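Local coordinates for coat protein (PDB 2BBD), which is the major capsid protein of an archaeal turreted icosahedral virus and probably builds its shell, with a fold pointing to common ancestry with eukaryotic and bacterial viruses, at residues Ile3-Trp14 and Ile146-Glu157. Residues are numbered along the deposited sequence; the frame is centred on the assembly and turned at random.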
loop_
_atom_site.group_PDB
_atom_site.type_symbol
_atom_site.label_atom_id
_atom_site.label_comp_id
_atom_site.label_asym_id
_atom_site.label_seq_id
_atom_site.Cartn_x
_atom_site.Cartn_y
_atom_site.Cartn_z
ATOM N N ILE A 3 -21.751 -10.753 3.376
ATOM C CA ILE A 3 -20.873 -9.590 3.259
ATOM C C ILE A 3 -21.684 -8.323 3.029
ATOM O O ILE A 3 -22.578 -8.288 2.185
ATOM C CB ILE A 3 -19.883 -9.760 2.089
ATOM C CG1 ILE A 3 -19.077 -11.050 2.275
ATOM C CG2 ILE A 3 -18.948 -8.544 2.011
ATOM C CD1 ILE A 3 -18.138 -11.358 1.106
ATOM N N TYR A 4 -21.373 -7.281 3.788
ATOM C CA TYR A 4 -22.089 -6.020 3.656
ATOM C C TYR A 4 -21.181 -4.858 4.001
ATOM O O TYR A 4 -20.180 -5.007 4.706
ATOM C CB TYR A 4 -23.338 -5.994 4.553
ATOM C CG TYR A 4 -23.041 -6.038 6.035
ATOM C CD1 TYR A 4 -22.691 -7.235 6.659
ATOM C CD2 TYR A 4 -23.081 -4.878 6.809
ATOM C CE1 TYR A 4 -22.390 -7.279 8.009
ATOM C CE2 TYR A 4 -22.774 -4.910 8.159
ATOM C CZ TYR A 4 -22.431 -6.114 8.752
ATOM O OH TYR A 4 -22.106 -6.156 10.082
ATOM N N THR A 5 -21.552 -3.690 3.501
ATOM C CA THR A 5 -20.758 -2.504 3.706
ATOM C C THR A 5 -21.535 -1.362 4.343
ATOM O O THR A 5 -22.714 -1.156 4.054
ATOM C CB THR A 5 -20.179 -2.035 2.347
ATOM O OG1 THR A 5 -19.335 -3.064 1.812
ATOM C CG2 THR A 5 -19.372 -0.779 2.509
ATOM N N GLU A 6 -20.871 -0.636 5.235
ATOM C CA GLU A 6 -21.487 0.526 5.846
ATOM C C GLU A 6 -20.457 1.634 6.098
ATOM O O GLU A 6 -19.268 1.381 6.350
ATOM C CB GLU A 6 -22.271 0.151 7.129
ATOM C CG GLU A 6 -21.505 -0.516 8.258
ATOM C CD GLU A 6 -22.435 -1.040 9.382
ATOM O OE1 GLU A 6 -21.940 -1.292 10.496
ATOM O OE2 GLU A 6 -23.651 -1.213 9.157
ATOM N N THR A 7 -20.925 2.868 5.993
ATOM C CA THR A 7 -20.078 4.031 6.180
ATOM C C THR A 7 -20.249 4.603 7.578
ATOM O O THR A 7 -21.363 4.875 8.003
ATOM C CB THR A 7 -20.445 5.105 5.155
ATOM O OG1 THR A 7 -20.341 4.546 3.843
ATOM C CG2 THR A 7 -19.536 6.310 5.282
ATOM N N LEU A 8 -19.146 4.782 8.292
ATOM C CA LEU A 8 -19.202 5.336 9.640
ATOM C C LEU A 8 -19.799 6.752 9.637
ATOM O O LEU A 8 -19.553 7.552 8.730
ATOM C CB LEU A 8 -17.799 5.340 10.253
ATOM C CG LEU A 8 -17.365 4.034 10.928
ATOM C CD1 LEU A 8 -17.822 2.841 10.121
ATOM C CD2 LEU A 8 -15.866 4.023 11.119
ATOM N N GLN A 9 -20.594 7.045 10.657
ATOM C CA GLN A 9 -21.240 8.341 10.791
ATOM C C GLN A 9 -20.215 9.430 11.082
ATOM O O GLN A 9 -20.315 10.541 10.583
ATOM C CB GLN A 9 -22.257 8.292 11.937
ATOM C CG GLN A 9 -23.363 9.316 11.827
ATOM C CD GLN A 9 -24.398 8.940 10.780
ATOM O OE1 GLN A 9 -24.084 8.826 9.591
ATOM N NE2 GLN A 9 -25.644 8.747 11.217
ATOM N N GLN A 10 -19.235 9.098 11.910
ATOM C CA GLN A 10 -18.193 10.041 12.295
ATOM C C GLN A 10 -17.156 10.259 11.185
ATOM O O GLN A 10 -16.616 9.299 10.624
ATOM C CB GLN A 10 -17.503 9.539 13.564
ATOM C CG GLN A 10 -16.374 10.428 14.063
ATOM C CD GLN A 10 -15.899 10.055 15.462
ATOM O OE1 GLN A 10 -14.977 10.673 15.997
ATOM N NE2 GLN A 10 -16.529 9.042 16.059
ATOM N N THR A 11 -16.888 11.525 10.873
ATOM C CA THR A 11 -15.913 11.865 9.848
ATOM C C THR A 11 -14.760 12.602 10.516
ATOM O O THR A 11 -14.876 13.032 11.659
ATOM C CB THR A 11 -16.523 12.757 8.752
ATOM O OG1 THR A 11 -16.924 14.007 9.322
ATOM C CG2 THR A 11 -17.727 12.073 8.124
ATOM N N TYR A 12 -13.649 12.745 9.804
ATOM C CA TYR A 12 -12.471 13.401 10.355
ATOM C C TYR A 12 -11.971 14.488 9.424
ATOM O O TYR A 12 -11.657 14.237 8.255
ATOM C CB TYR A 12 -11.388 12.349 10.607
ATOM C CG TYR A 12 -11.917 11.199 11.440
ATOM C CD1 TYR A 12 -11.874 11.243 12.841
ATOM C CD2 TYR A 12 -12.552 10.111 10.832
ATOM C CE1 TYR A 12 -12.460 10.227 13.617
ATOM C CE2 TYR A 12 -13.145 9.097 11.595
ATOM C CZ TYR A 12 -13.092 9.165 12.985
ATOM O OH TYR A 12 -13.668 8.178 13.734
ATOM N N ALA A 13 -11.909 15.707 9.945
ATOM C CA ALA A 13 -11.466 16.837 9.154
ATOM C C ALA A 13 -10.001 16.729 8.783
ATOM O O ALA A 13 -9.176 16.210 9.539
ATOM C CB ALA A 13 -11.714 18.155 9.914
ATOM N N TRP A 14 -9.685 17.226 7.599
ATOM C CA TRP A 14 -8.321 17.227 7.137
ATOM C C TRP A 14 -7.680 18.526 7.619
ATOM O O TRP A 14 -8.207 19.607 7.353
ATOM C CB TRP A 14 -8.272 17.184 5.598
ATOM C CG TRP A 14 -6.882 16.980 5.053
ATOM C CD1 TRP A 14 -6.323 15.797 4.663
ATOM C CD2 TRP A 14 -5.849 17.973 4.921
ATOM N NE1 TRP A 14 -5.009 15.986 4.301
ATOM C CE2 TRP A 14 -4.691 17.311 4.449
ATOM C CE3 TRP A 14 -5.791 19.355 5.157
ATOM C CZ2 TRP A 14 -3.490 17.982 4.212
ATOM C CZ3 TRP A 14 -4.593 20.024 4.920
ATOM C CH2 TRP A 14 -3.457 19.334 4.452
ATOM N N ILE A 146 -6.843 23.424 1.880
ATOM C CA ILE A 146 -7.633 22.197 1.739
ATOM C C ILE A 146 -8.860 22.273 2.645
ATOM O O ILE A 146 -8.742 22.535 3.838
ATOM C CB ILE A 146 -6.807 20.944 2.147
ATOM C CG1 ILE A 146 -5.590 20.788 1.230
ATOM C CG2 ILE A 146 -7.670 19.696 2.097
ATOM C CD1 ILE A 146 -5.937 20.586 -0.199
ATOM N N ASN A 147 -10.035 22.042 2.072
ATOM C CA ASN A 147 -11.277 22.072 2.833
ATOM C C ASN A 147 -11.957 20.713 2.599
ATOM O O ASN A 147 -12.759 20.558 1.684
ATOM C CB ASN A 147 -12.159 23.224 2.334
ATOM C CG ASN A 147 -11.338 24.452 1.908
ATOM O OD1 ASN A 147 -11.360 24.859 0.735
ATOM N ND2 ASN A 147 -10.602 25.034 2.853
ATOM N N ALA A 148 -11.626 19.732 3.436
ATOM C CA ALA A 148 -12.172 18.387 3.280
ATOM C C ALA A 148 -12.168 17.551 4.566
ATOM O O ALA A 148 -11.638 17.962 5.604
ATOM C CB ALA A 148 -11.380 17.655 2.179
ATOM N N SER A 149 -12.751 16.359 4.465
ATOM C CA SER A 149 -12.841 15.414 5.576
ATOM C C SER A 149 -12.664 13.979 5.071
ATOM O O SER A 149 -12.904 13.681 3.893
ATOM C CB SER A 149 -14.213 15.512 6.262
ATOM O OG SER A 149 -14.427 16.775 6.868
ATOM N N PHE A 150 -12.256 13.098 5.980
ATOM C CA PHE A 150 -12.084 11.693 5.670
ATOM C C PHE A 150 -13.345 10.945 6.034
ATOM O O PHE A 150 -13.854 11.091 7.154
ATOM C CB PHE A 150 -10.944 11.076 6.471
ATOM C CG PHE A 150 -9.584 11.551 6.068
ATOM C CD1 PHE A 150 -8.943 12.554 6.786
ATOM C CD2 PHE A 150 -8.921 10.964 4.991
ATOM C CE1 PHE A 150 -7.650 12.962 6.440
ATOM C CE2 PHE A 150 -7.635 11.365 4.638
ATOM C CZ PHE A 150 -6.997 12.365 5.367
ATOM N N TYR A 151 -13.831 10.146 5.084
ATOM C CA TYR A 151 -15.006 9.308 5.265
ATOM C C TYR A 151 -14.520 7.864 5.320
ATOM O O TYR A 151 -13.753 7.419 4.459
ATOM C CB TYR A 151 -15.983 9.492 4.105
ATOM C CG TYR A 151 -16.542 10.885 4.035
ATOM C CD1 TYR A 151 -15.745 11.948 3.623
ATOM C CD2 TYR A 151 -17.858 11.152 4.430
ATOM C CE1 TYR A 151 -16.235 13.248 3.603
ATOM C CE2 TYR A 151 -18.363 12.454 4.418
ATOM C CZ TYR A 151 -17.543 13.495 4.004
ATOM O OH TYR A 151 -18.016 14.784 3.999
ATOM N N ILE A 152 -14.964 7.139 6.341
ATOM C CA ILE A 152 -14.560 5.759 6.540
ATOM C C ILE A 152 -15.682 4.783 6.207
ATOM O O ILE A 152 -16.801 4.921 6.701
ATOM C CB ILE A 152 -14.139 5.530 7.996
ATOM C CG1 ILE A 152 -13.096 6.570 8.407
ATOM C CG2 ILE A 152 -13.637 4.102 8.174
ATOM C CD1 ILE A 152 -11.814 6.582 7.550
ATOM N N THR A 153 -15.387 3.796 5.365
ATOM C CA THR A 153 -16.399 2.813 4.998
ATOM C C THR A 153 -15.864 1.409 5.253
ATOM O O THR A 153 -14.780 1.053 4.817
ATOM C CB THR A 153 -16.807 2.960 3.540
ATOM O OG1 THR A 153 -17.363 4.263 3.340
ATOM C CG2 THR A 153 -17.847 1.931 3.176
ATOM N N ILE A 154 -16.635 0.607 5.968
ATOM C CA ILE A 154 -16.177 -0.728 6.307
ATOM C C ILE A 154 -16.980 -1.843 5.667
ATOM O O ILE A 154 -18.214 -1.810 5.640
ATOM C CB ILE A 154 -16.177 -0.893 7.843
ATOM C CG1 ILE A 154 -15.322 0.213 8.458
ATOM C CG2 ILE A 154 -15.629 -2.264 8.247
ATOM C CD1 ILE A 154 -15.522 0.376 9.925
ATOM N N THR A 155 -16.268 -2.821 5.121
ATOM C CA THR A 155 -16.924 -3.973 4.533
ATOM C C THR A 155 -16.800 -5.095 5.566
ATOM O O THR A 155 -15.697 -5.494 5.931
ATOM C CB THR A 155 -16.258 -4.408 3.218
ATOM O OG1 THR A 155 -16.443 -3.396 2.219
ATOM C CG2 THR A 155 -16.884 -5.706 2.730
ATOM N N TYR A 156 -17.940 -5.573 6.055
ATOM C CA TYR A 156 -17.962 -6.637 7.051
ATOM C C TYR A 156 -18.389 -7.952 6.446
ATOM O O TYR A 156 -18.822 -8.019 5.303
ATOM C CB TYR A 156 -18.964 -6.326 8.168
ATOM C CG TYR A 156 -18.579 -5.206 9.091
ATOM C CD1 TYR A 156 -19.177 -3.955 8.985
ATOM C CD2 TYR A 156 -17.647 -5.407 10.101
ATOM C CE1 TYR A 156 -18.858 -2.931 9.871
ATOM C CE2 TYR A 156 -17.317 -4.393 10.987
ATOM C CZ TYR A 156 -17.924 -3.159 10.869
ATOM O OH TYR A 156 -17.575 -2.149 11.731
ATOM N N GLU A 157 -18.253 -9.000 7.238
ATOM C CA GLU A 157 -18.711 -10.321 6.850
ATOM C C GLU A 157 -19.201 -10.937 8.149
ATOM O O GLU A 157 -18.476 -10.975 9.152
ATOM C CB GLU A 157 -17.604 -11.191 6.252
ATOM C CG GLU A 157 -18.168 -12.441 5.580
ATOM C CD GLU A 157 -17.102 -13.363 5.017
ATOM O OE1 GLU A 157 -16.146 -12.870 4.385
ATOM O OE2 GLU A 157 -17.231 -14.590 5.196
HETATM O O HOH W 1 -20.219 0.067 11.604
HETATM O O HOH W 2 -15.564 16.458 9.455
HETATM O O HOH W 3 -10.012 20.636 5.604
HETATM O O HOH W 4 -7.216 22.476 6.443
#
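Tyr4 and Tyr156 form a hydrogen-bonded antiparallel pair; their ring planes are inclined by 28°, but the rings are displaced and share little area. What covers the Tyr4 face is instead the Tyr156 methylene: CB lies 3.9 Å from the Tyr4 ring centroid, a CH-pi contact. Tyr4 reaches it because chi1 of 65° sets CG between its backbone N and carbonyl carbon, folding the ring across the neighbouring strand; its hydroxyl bonds Asn28, while that of Tyr156 bonds Pro25 O. Glu6 brings its carboxylate nearly perpendicular to the Tyr156 ring, with OE1 3.5 Å from Tyr156 CE1. On the other sheet face, two of the non-hydrogen-bonded pairs match threonines whose hydroxyls bond each other, Thr5 OG1 to Thr155 OG1 at 2.9 Å and Thr7 OG1 to Thr153 OG1 at 3.0 Å.

Leu8 spreads its methyls over two isoleucines, CD2 touching Ile152 CG2 (3.7 Å) and CD1 pressed tightly on Ile154 CD1 (3.4 Å). The register then shifts by two residues before Tyr12 pairs with Phe150, and a water joins Thr11 OG1 to Ser149 OG. At the far end, Trp14 lays its six-membered ring over Ile146, whose CG1 is 4.2 Å from that ring's centroid. Phe150 CZ meets the indole edge at Trp14 CD1 (3.6 Å), with the ring planes oblique at 36°.

Strand 2-13 is outermost in its sheet within this chain, strand 145-158 bonding strand 29-43 on its other side. Tyr12, Ile152, Ile154, Phe150 and Trp14 pack against strands 19-24 and 131-137 of a second sheet, the jelly-roll sandwich of double-jelly-roll capsid proteins.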